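Local coordinates for cleavage stimulation factor 77 (Encephalitozoon cuniculi, PDB 2UY1), which probably takes part in mRNA 3'-end processing and may bind mRNA, as a nuclear HAT-repeat protein of the Suppressor of forked family, at residues Arg306-Phe309 / Ile310-Gly313; Glu315-Pro319 / His320-Tyr324; Lys298-Gly301 / Leu302-Arg306; Thr333-Arg336 / Ala337-Asn341. One frame throughout, in Å; residues are numbered along the deposited sequence.

Interaction 1 of 4, residues Arg306-Phe309 / Ile310-Gly313; sequences RKLF and IELG
Lys307 and Glu311, one helical turn apart on helix 302-311, bring their ends together on the exposed surface of the helix, their chains slanting past one another at an angle. The lysine runs outward with CG anti to its own N (chi1 165°) and bends at its last torsion, which swings NZ onto Glu311 OE2 at 3.0 Å. The ammonium meets that oxygen nearly in line with its C-O bond, and the same oxygen also rests 3.3 Å from Lys307 CG, so the carboxylate lies against the aliphatic stem as well as the charge. Glu311 crosses Leu308 at about a right angle, with OE1 4.0 Å from Leu308 CD1.

Leucine and phenylalanine side chains cover the sides that meet neighbouring helices. Leu308 and Leu312 follow each other along one side, CD1 of the first 4.4 Å from CD2 of the second, and both reach helix 282-300. Phe309 points its ring to helix 319-333, so that helix 302-311 packs between the two, as in a HAT (half-a-TPR) helical-repeat array. Ile310 lays CG1 3.1 Å from Arg306 O, which also takes a weak bond from Ile310 N; Leu312 N to Leu308 O, 3.0 Å, is firmer. The guanidinium of Arg306 turns away to Glu329.

An i to i+4 ion pair on an exposed surface would be partly screened by solvent; its chemistry implies a modest local tie between successive turns.

Interaction 2 of 4, residues Glu315-Pro319 / His320-Tyr324; sequences EGVGP and HVFIY
The Phe322 ring turns its edge to the chain entering helix 319-333, and three backbone carbonyls gather along that rim: Gly318 O lies 3.1 Å from Phe322 CD2, Val317 O lies 3.4 Å from Phe322 CE2, and Pro319 O stands in the ring plane. This is the first turn of a helix in a HAT-repeat (TPR-like) array, with Pro319 in that turn. The slightly positive ring-edge C-H groups would be expected to suit carbonyl oxygens. Val317 approaches the same ring at about a right angle. Its CG2 occupies the cramped site between backbone N and carbonyl carbon, which sets it 3.5 Å from Phe322 CE2 and lets it reach Val321 too.

Gly316 centres an inverse gamma turn that leads into Val317. From there the backbone is tied to its surroundings, Gly318 N bonding to Asp286 and Val317 O to His350. The His320 ring lies on another side of the helix, where NE2 bonds to Asp450. Ile323 CG1 lies 3.3 Å from Pro319 O, the oxygen that accepts from its own N.

Val321 N reaches Gly318 O only weakly. The straighter bond runs from Ile323 N to Pro319 O at 3.3 Å, in the carbonyl plane, with an N-H...O angle of 167°.

Interaction 3 of 4, residues Lys298-Gly301 / Leu302-Arg306; sequences KKRG and LELFR
Packing comes first: the aliphatic part of Arg300 lies against Leu304, the two side chains slanting past one another across the bend between helix 282-300 and helix 302-311. Leu304 CD1 sits 3.5 Å from Arg300 CB and 3.7 Å from Arg300 CG. The arginine folds back at chi2 (-55°), which presents its methylenes to the leucine while the guanidinium travels away.

Backbone bonding joins the two segments through Gly301. Its carbonyl accepts from Phe305 N at 3.1 Å, in the carbonyl plane and nearly straight, with an N-H...O angle of 169°, and so closes the first turn of the new helix. A water provides a second link, donating to Arg300 O at 2.5 Å and accepting from Leu304 N at 3.2 Å.

A charged pair lies farther along the helix. Arg306 NH1 makes a long, weak salt bridge to Glu303 OE1 at 3.4 Å, which meets the guanidinium at its edge, while Leu302 CG lies over one face, offset toward its rim; the firmer partner of Arg306 is Glu329. Phe305 directs its ring inward, against helices 282-300 and 319-333.

Gly301 both leaves one helix, at a positive phi of 102°, and stands at the N-cap of the next, a tight glycine turn between consecutive antiparallel helices, as in HAT and other TPR-like repeats.

Interaction 4 of 4, residues Thr333-Arg336 / Ala337-Asn341; sequences TGSR and ATPYN
A serine capping bond marks the start of helix 337-349, directly after a short glycine-containing turn leaves helix 319-333. Ser335 accepts from Thr338 N through OG, a weak capping bond of 3.4 Å that is nearly straight at 166°. The hydroxyl reaches this N-H because chi1 (-164°) swings OG to the far side of CB from the serine's own N, over the opening turn. There OG also comes 3.6 Å from Thr338 OG1.

The preceding turn is held by a second hydroxyl: Thr333 OG1 accepts from Ser335 N at 3.2 Å, an ST turn, and is also hydrogen-bonded to Glu329 O. Gly334, the first residue to leave helical angles, has a positive phi.

Pro339 sets CG and CD against the carbonyls before the helix, its CD lying 3.2 Å from Ser335 O and 3.4 Å from Arg336 O. Arg336 O takes a weak bond from Tyr340 N, whereas Ser335 O is buried without a partner in the model. Pro339 also packs on helices 319-333 and 354-367, and the Tyr340 ring meets Phe360 edge-to-face.

Chemically, the serine oxygen supplies an acceptor for an N-H that the first helical turn cannot satisfy itself, while the proline, lacking an N-H, needs none.

In the fold
All four contacts are local and fall within one run of antiparallel helices, in the chain order interaction 3, interaction 1, interaction 2, interaction 4. Interactions 3 and 1 share helix 302-311 and Arg306, with centres about 11 Å apart. Interaction 2 opens helix 319-333, its centre about 11 Å from that of interaction 1; Phe309 packs there on Val321 and Phe322, and Phe305 on Tyr324. Interaction 4 begins where that helix ends and starts helix 337-349, its centre about 17 Å from those of 1 and 3; Thr333 touches Leu302 and Arg306. Two helix starts, one interhelix turn and one helix face are thus combined in a HAT-repeat array, consistent with an elongated scaffold.

Interaction 1 of 4, residues Arg306-Phe309 / Ile310-Gly313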
loop_
_atom_site.group_PDB
_atom_site.type_symbol
_atom_site.label_atom_id
_atom_site.label_comp_id
_atom_site.label_asym_id
_atom_site.label_seq_id
_atom_site.Cartn_x
_atom_site.Cartn_y
_atom_site.Cartn_z
ATOM N N ARG B 306 -8.141 32.992 -7.323
ATOM C CA ARG B 306 -8.106 33.447 -5.941
ATOM C C ARG B 306 -9.374 34.145 -5.504
ATOM O O ARG B 306 -9.873 33.935 -4.398
ATOM C CB ARG B 306 -6.912 34.377 -5.776
ATOM C CG ARG B 306 -5.667 33.585 -5.416
ATOM C CD ARG B 306 -4.522 34.475 -5.247
ATOM N NE ARG B 306 -3.283 33.721 -5.279
ATOM C CZ ARG B 306 -2.101 34.259 -5.508
ATOM N NH1 ARG B 306 -1.999 35.541 -5.765
ATOM N NH2 ARG B 306 -1.026 33.507 -5.495
ATOM N N LYS B 307 -9.918 34.941 -6.410
ATOM C CA LYS B 307 -11.215 35.575 -6.210
ATOM C C LYS B 307 -12.361 34.595 -6.197
ATOM O O LYS B 307 -13.268 34.741 -5.386
ATOM C CB LYS B 307 -11.451 36.623 -7.292
ATOM C CG LYS B 307 -12.882 37.102 -7.430
ATOM C CD LYS B 307 -12.879 38.425 -8.178
ATOM C CE LYS B 307 -14.130 39.269 -7.860
ATOM N NZ LYS B 307 -15.181 38.908 -8.830
ATOM N N LEU B 308 -12.371 33.612 -7.088
ATOM C CA LEU B 308 -13.446 32.585 -7.067
ATOM C C LEU B 308 -13.443 31.721 -5.779
ATOM O O LEU B 308 -14.503 31.363 -5.256
ATOM C CB LEU B 308 -13.366 31.691 -8.305
ATOM C CG LEU B 308 -14.366 30.526 -8.339
ATOM C CD1 LEU B 308 -15.784 31.045 -8.362
ATOM C CD2 LEU B 308 -14.170 29.550 -9.496
ATOM N N PHE B 309 -12.252 31.359 -5.304
ATOM C CA PHE B 309 -12.133 30.688 -4.013
ATOM C C PHE B 309 -12.821 31.443 -2.876
ATOM O O PHE B 309 -13.618 30.818 -2.096
ATOM C CB PHE B 309 -10.676 30.420 -3.652
ATOM C CG PHE B 309 -10.512 29.534 -2.438
ATOM C CD1 PHE B 309 -11.198 28.293 -2.359
ATOM C CD2 PHE B 309 -9.679 29.909 -1.388
ATOM C CE1 PHE B 309 -11.060 27.458 -1.253
ATOM C CE2 PHE B 309 -9.535 29.068 -0.262
ATOM C CZ PHE B 309 -10.244 27.846 -0.197
ATOM N N ILE B 310 -12.549 32.759 -2.813
ATOM C CA ILE B 310 -13.056 33.641 -1.736
ATOM C C ILE B 310 -14.541 33.861 -1.790
ATOM O O ILE B 310 -15.119 34.149 -0.742
ATOM C CB ILE B 310 -12.356 35.047 -1.623
ATOM C CG1 ILE B 310 -10.843 34.974 -1.694
ATOM C CG2 ILE B 310 -12.648 35.675 -0.279
ATOM C CD1 ILE B 310 -10.219 36.338 -1.780
ATOM N N GLU B 311 -15.143 33.726 -2.986
ATOM C CA GLU B 311 -16.608 33.794 -3.212
ATOM C C GLU B 311 -17.336 32.520 -2.882
ATOM O O GLU B 311 -18.460 32.573 -2.417
ATOM C CB GLU B 311 -16.934 34.077 -4.678
ATOM C CG GLU B 311 -16.921 35.516 -5.065
ATOM C CD GLU B 311 -16.648 35.711 -6.558
ATOM O OE1 GLU B 311 -16.970 34.778 -7.359
ATOM O OE2 GLU B 311 -16.116 36.802 -6.913
ATOM N N LEU B 312 -16.702 31.379 -3.157
ATOM C CA LEU B 312 -17.246 30.051 -2.856
ATOM C C LEU B 312 -17.594 29.862 -1.394
ATOM O O LEU B 312 -18.202 28.850 -1.033
ATOM C CB LEU B 312 -16.252 28.953 -3.243
ATOM C CG LEU B 312 -16.009 28.598 -4.719
ATOM C CD1 LEU B 312 -14.954 27.541 -4.801
ATOM C CD2 LEU B 312 -17.303 28.150 -5.452
ATOM N N GLY B 313 -17.273 30.879 -0.597
ATOM C CA GLY B 313 -16.973 30.765 0.822
ATOM C C GLY B 313 -18.124 30.692 1.783
ATOM O O GLY B 313 -18.006 30.033 2.821
#

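Interaction 2 of 4, residues Glu315-Pro319 / His320-Tyr324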
loop_
_atom_site.group_PDB
_atom_site.type_symbol
_atom_site.label_atom_id
_atom_site.label_comp_id
_atom_site.label_asym_id
_atom_site.label_seq_id
_atom_site.Cartn_x
_atom_site.Cartn_y
_atom_site.Cartn_z
ATOM N N GLU B 315 -20.668 28.999 1.227
ATOM C CA GLU B 315 -21.184 27.615 1.175
ATOM C C GLU B 315 -20.187 26.633 1.805
ATOM O O GLU B 315 -18.990 26.861 1.739
ATOM C CB GLU B 315 -21.528 27.192 -0.261
ATOM C CG GLU B 315 -22.723 27.987 -0.840
ATOM C CD GLU B 315 -23.310 27.378 -2.120
ATOM O OE1 GLU B 315 -22.524 27.020 -3.056
ATOM O OE2 GLU B 315 -24.576 27.272 -2.195
ATOM N N GLY B 316 -20.685 25.564 2.434
ATOM C CA GLY B 316 -19.838 24.471 2.939
ATOM C C GLY B 316 -19.011 23.776 1.841
ATOM O O GLY B 316 -19.427 22.735 1.286
ATOM N N VAL B 317 -17.853 24.351 1.510
ATOM C CA VAL B 317 -16.966 23.709 0.559
ATOM C C VAL B 317 -16.223 22.660 1.360
ATOM O O VAL B 317 -15.791 22.941 2.476
ATOM C CB VAL B 317 -16.000 24.709 -0.230
ATOM C CG1 VAL B 317 -16.729 26.008 -0.587
ATOM C CG2 VAL B 317 -14.683 25.030 0.530
ATOM N N GLY B 318 -16.113 21.456 0.798
ATOM C CA GLY B 318 -15.539 20.293 1.512
ATOM C C GLY B 318 -14.056 20.424 1.811
ATOM O O GLY B 318 -13.391 21.362 1.336
ATOM N N PRO B 319 -13.517 19.449 2.564
ATOM C CA PRO B 319 -12.075 19.317 2.847
ATOM C C PRO B 319 -11.210 19.316 1.580
ATOM O O PRO B 319 -10.180 19.976 1.535
ATOM C CB PRO B 319 -11.983 17.952 3.558
ATOM C CG PRO B 319 -13.331 17.771 4.176
ATOM C CD PRO B 319 -14.295 18.340 3.157
ATOM N N HIS B 320 -11.623 18.609 0.543
ATOM C CA HIS B 320 -10.815 18.492 -0.674
ATOM C C HIS B 320 -10.499 19.810 -1.362
ATOM O O HIS B 320 -9.523 19.902 -2.088
ATOM C CB HIS B 320 -11.571 17.637 -1.702
ATOM C CG HIS B 320 -11.627 16.187 -1.352
ATOM N ND1 HIS B 320 -12.519 15.475 -0.624
ATOM C CD2 HIS B 320 -10.651 15.298 -1.741
ATOM C CE1 HIS B 320 -12.083 14.173 -0.608
ATOM N NE2 HIS B 320 -10.963 14.089 -1.306
ATOM N N VAL B 321 -11.397 20.787 -1.233
ATOM C CA VAL B 321 -11.342 22.002 -2.042
ATOM C C VAL B 321 -10.252 22.857 -1.447
ATOM O O VAL B 321 -9.519 23.485 -2.160
ATOM C CB VAL B 321 -12.763 22.761 -2.079
ATOM C CG1 VAL B 321 -12.680 24.166 -2.790
ATOM C CG2 VAL B 321 -13.749 21.918 -2.792
ATOM N N PHE B 322 -10.101 22.768 -0.132
ATOM C CA PHE B 322 -9.022 23.459 0.577
ATOM C C PHE B 322 -7.674 22.844 0.263
ATOM O O PHE B 322 -6.720 23.562 0.135
ATOM C CB PHE B 322 -9.218 23.348 2.094
ATOM C CG PHE B 322 -10.419 24.109 2.640
ATOM C CD1 PHE B 322 -10.313 25.447 2.976
ATOM C CD2 PHE B 322 -11.641 23.459 2.828
ATOM C CE1 PHE B 322 -11.411 26.149 3.507
ATOM C CE2 PHE B 322 -12.750 24.144 3.368
ATOM C CZ PHE B 322 -12.617 25.491 3.729
ATOM N N ILE B 323 -7.582 21.507 0.278
ATOM C CA ILE B 323 -6.365 20.767 -0.035
ATOM C C ILE B 323 -5.962 21.007 -1.487
ATOM O O ILE B 323 -4.794 21.214 -1.797
ATOM C CB ILE B 323 -6.569 19.236 0.161
ATOM C CG1 ILE B 323 -7.035 18.869 1.582
ATOM C CG2 ILE B 323 -5.346 18.420 -0.311
ATOM C CD1 ILE B 323 -7.388 17.336 1.724
ATOM N N TYR B 324 -6.939 20.973 -2.400
ATOM C CA TYR B 324 -6.639 21.331 -3.784
ATOM C C TYR B 324 -6.084 22.750 -3.936
ATOM O O TYR B 324 -5.108 22.961 -4.663
ATOM C CB TYR B 324 -7.885 21.136 -4.618
ATOM C CG TYR B 324 -7.820 21.820 -5.929
ATOM C CD1 TYR B 324 -7.194 21.222 -7.038
ATOM C CD2 TYR B 324 -8.377 23.094 -6.068
ATOM C CE1 TYR B 324 -7.134 21.906 -8.221
ATOM C CE2 TYR B 324 -8.324 23.777 -7.236
ATOM C CZ TYR B 324 -7.729 23.194 -8.309
ATOM O OH TYR B 324 -7.716 23.920 -9.479
#

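Interaction 3 of 4, residues Lys298-Gly301 / Leu302-Arg306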
loop_
_atom_site.group_PDB
_atom_site.type_symbol
_atom_site.label_atom_id
_atom_site.label_comp_id
_atom_site.label_asym_id
_atom_site.label_seq_id
_atom_site.Cartn_x
_atom_site.Cartn_y
_atom_site.Cartn_z
ATOM N N LYS B 298 -6.968 28.297 -15.435
ATOM C CA LYS B 298 -6.508 28.165 -16.808
ATOM C C LYS B 298 -6.877 29.356 -17.706
ATOM O O LYS B 298 -6.080 29.760 -18.559
ATOM C CB LYS B 298 -7.009 26.859 -17.423
ATOM C CG LYS B 298 -6.436 25.583 -16.730
ATOM C CD LYS B 298 -5.098 25.194 -17.310
ATOM C CE LYS B 298 -4.408 24.087 -16.482
ATOM N NZ LYS B 298 -4.569 24.265 -15.014
ATOM N N LYS B 299 -8.099 29.863 -17.555
ATOM C CA LYS B 299 -8.627 30.808 -18.554
ATOM C C LYS B 299 -8.271 32.264 -18.186
ATOM O O LYS B 299 -8.107 33.124 -19.082
ATOM C CB LYS B 299 -10.110 30.542 -18.858
ATOM C CG LYS B 299 -10.752 31.577 -19.842
ATOM C CD LYS B 299 -11.871 31.022 -20.783
ATOM C CE LYS B 299 -12.479 32.132 -21.690
ATOM N NZ LYS B 299 -11.959 33.530 -21.386
ATOM N N ARG B 300 -8.017 32.496 -16.894
ATOM C CA ARG B 300 -7.955 33.830 -16.292
ATOM C C ARG B 300 -6.722 34.085 -15.429
ATOM O O ARG B 300 -6.327 35.238 -15.226
ATOM C CB ARG B 300 -9.146 34.015 -15.398
ATOM C CG ARG B 300 -10.491 33.842 -16.065
ATOM C CD ARG B 300 -10.699 34.730 -17.305
ATOM N NE ARG B 300 -12.105 34.686 -17.747
ATOM C CZ ARG B 300 -12.553 35.213 -18.886
ATOM N NH1 ARG B 300 -11.715 35.815 -19.721
ATOM N NH2 ARG B 300 -13.835 35.142 -19.199
ATOM N N GLY B 301 -6.156 33.026 -14.865
ATOM C CA GLY B 301 -4.966 33.178 -14.092
ATOM C C GLY B 301 -5.247 33.144 -12.611
ATOM O O GLY B 301 -6.369 32.919 -12.171
ATOM N N LEU B 302 -4.187 33.307 -11.849
ATOM C CA LEU B 302 -4.234 33.049 -10.429
ATOM C C LEU B 302 -5.082 34.100 -9.718
ATOM O O LEU B 302 -5.984 33.743 -8.948
ATOM C CB LEU B 302 -2.809 32.958 -9.889
ATOM C CG LEU B 302 -2.332 32.213 -8.656
ATOM C CD1 LEU B 302 -2.631 30.723 -8.634
ATOM C CD2 LEU B 302 -0.864 32.402 -8.769
ATOM N N GLU B 303 -4.869 35.394 -9.975
ATOM C CA GLU B 303 -5.687 36.343 -9.211
ATOM C C GLU B 303 -7.235 36.088 -9.313
ATOM O O GLU B 303 -7.882 36.193 -8.336
ATOM C CB GLU B 303 -5.234 37.806 -9.387
ATOM C CG GLU B 303 -3.817 38.103 -8.768
ATOM C CD GLU B 303 -3.806 38.657 -7.311
ATOM O OE1 GLU B 303 -4.263 37.976 -6.352
ATOM O OE2 GLU B 303 -3.258 39.792 -7.110
ATOM N N LEU B 304 -7.787 35.660 -10.451
ATOM C CA LEU B 304 -9.211 35.298 -10.537
ATOM C C LEU B 304 -9.582 33.922 -9.958
ATOM O O LEU B 304 -10.705 33.744 -9.411
ATOM C CB LEU B 304 -9.750 35.425 -11.993
ATOM C CG LEU B 304 -10.260 36.824 -12.439
ATOM C CD1 LEU B 304 -10.513 36.889 -13.905
ATOM C CD2 LEU B 304 -11.510 37.201 -11.683
ATOM N N PHE B 305 -8.662 32.942 -10.086
ATOM C CA PHE B 305 -8.706 31.671 -9.262
ATOM C C PHE B 305 -8.928 32.034 -7.776
ATOM O O PHE B 305 -9.785 31.501 -7.112
ATOM C CB PHE B 305 -7.399 30.828 -9.444
ATOM C CG PHE B 305 -7.216 29.723 -8.422
ATOM C CD1 PHE B 305 -7.693 28.446 -8.667
ATOM C CD2 PHE B 305 -6.569 29.970 -7.239
ATOM C CE1 PHE B 305 -7.569 27.443 -7.726
ATOM C CE2 PHE B 305 -6.385 28.972 -6.284
ATOM C CZ PHE B 305 -6.890 27.718 -6.518
ATOM N N ARG B 306 -8.141 32.992 -7.323
ATOM C CA ARG B 306 -8.106 33.447 -5.941
ATOM C C ARG B 306 -9.374 34.145 -5.504
ATOM O O ARG B 306 -9.873 33.935 -4.398
ATOM C CB ARG B 306 -6.912 34.377 -5.776
ATOM C CG ARG B 306 -5.667 33.585 -5.416
ATOM C CD ARG B 306 -4.522 34.475 -5.247
ATOM N NE ARG B 306 -3.283 33.721 -5.279
ATOM C CZ ARG B 306 -2.101 34.259 -5.508
ATOM N NH1 ARG B 306 -1.999 35.541 -5.765
ATOM N NH2 ARG B 306 -1.026 33.507 -5.495
HETATM O O HOH W 1 -5.997 36.295 -13.032
#

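Interaction 4 of 4, residues Thr333-Arg336 / Ala337-Asn341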
loop_
_atom_site.group_PDB
_atom_site.type_symbol
_atom_site.label_atom_id
_atom_site.label_comp_id
_atom_site.label_asym_id
_atom_site.label_seq_id
_atom_site.Cartn_x
_atom_site.Cartn_y
_atom_site.Cartn_z
ATOM N N THR B 333 3.162 29.008 -7.144
ATOM C CA THR B 333 3.884 30.164 -6.610
ATOM C C THR B 333 5.158 29.784 -5.837
ATOM O O THR B 333 6.096 30.561 -5.796
ATOM C CB THR B 333 2.953 31.004 -5.734
ATOM O OG1 THR B 333 2.752 30.315 -4.497
ATOM C CG2 THR B 333 1.635 31.209 -6.437
ATOM N N GLY B 334 5.227 28.584 -5.262
ATOM C CA GLY B 334 6.329 28.262 -4.321
ATOM C C GLY B 334 6.246 28.808 -2.889
ATOM O O GLY B 334 7.143 28.558 -2.045
ATOM N N SER B 335 5.192 29.531 -2.583
ATOM C CA SER B 335 4.933 29.930 -1.180
ATOM C C SER B 335 4.720 28.688 -0.292
ATOM O O SER B 335 3.976 27.768 -0.676
ATOM C CB SER B 335 3.664 30.775 -1.095
ATOM O OG SER B 335 3.561 31.495 0.146
ATOM N N ARG B 336 5.327 28.696 0.891
ATOM C CA ARG B 336 5.019 27.753 1.950
ATOM C C ARG B 336 3.932 28.335 2.849
ATOM O O ARG B 336 3.088 27.614 3.341
ATOM C CB ARG B 336 6.263 27.471 2.793
ATOM C CG ARG B 336 7.330 26.717 2.023
ATOM C CD ARG B 336 8.400 26.217 2.961
ATOM N NE ARG B 336 9.266 25.310 2.225
ATOM C CZ ARG B 336 10.350 24.767 2.743
ATOM N NH1 ARG B 336 10.664 25.011 4.007
ATOM N NH2 ARG B 336 11.069 23.946 2.013
ATOM N N ALA B 337 3.965 29.651 3.070
ATOM C CA ALA B 337 2.979 30.306 3.965
ATOM C C ALA B 337 1.526 30.125 3.567
ATOM O O ALA B 337 0.663 29.782 4.392
ATOM C CB ALA B 337 3.310 31.802 4.121
ATOM N N THR B 338 1.240 30.385 2.310
ATOM C CA THR B 338 -0.123 30.426 1.838
ATOM C C THR B 338 -0.800 29.076 1.926
ATOM O O THR B 338 -1.889 29.048 2.447
ATOM C CB THR B 338 -0.206 31.009 0.394
ATOM O OG1 THR B 338 0.100 32.411 0.470
ATOM C CG2 THR B 338 -1.643 30.772 -0.282
ATOM N N PRO B 339 -0.159 27.968 1.390
ATOM C CA PRO B 339 -0.789 26.626 1.603
ATOM C C PRO B 339 -0.975 26.257 3.070
ATOM O O PRO B 339 -1.975 25.620 3.402
ATOM C CB PRO B 339 0.127 25.628 0.865
ATOM C CG PRO B 339 1.362 26.361 0.483
ATOM C CD PRO B 339 1.072 27.880 0.581
ATOM N N TYR B 340 -0.046 26.668 3.928
ATOM C CA TYR B 340 -0.188 26.405 5.356
ATOM C C TYR B 340 -1.494 27.017 5.863
ATOM O O TYR B 340 -2.252 26.409 6.637
ATOM C CB TYR B 340 0.981 27.018 6.131
ATOM C CG TYR B 340 0.883 26.764 7.614
ATOM C CD1 TYR B 340 1.568 25.699 8.181
ATOM C CD2 TYR B 340 0.090 27.580 8.466
ATOM C CE1 TYR B 340 1.508 25.454 9.512
ATOM C CE2 TYR B 340 -0.002 27.311 9.860
ATOM C CZ TYR B 340 0.740 26.246 10.369
ATOM O OH TYR B 340 0.733 25.919 11.717
ATOM N N ASN B 341 -1.743 28.242 5.433
ATOM C CA ASN B 341 -2.924 28.970 5.832
ATOM C C ASN B 341 -4.188 28.417 5.234
ATOM O O ASN B 341 -5.161 28.341 5.923
ATOM C CB ASN B 341 -2.731 30.489 5.676
ATOM C CG ASN B 341 -1.638 30.998 6.622
ATOM O OD1 ASN B 341 -1.905 31.730 7.547
ATOM N ND2 ASN B 341 -0.418 30.525 6.436
#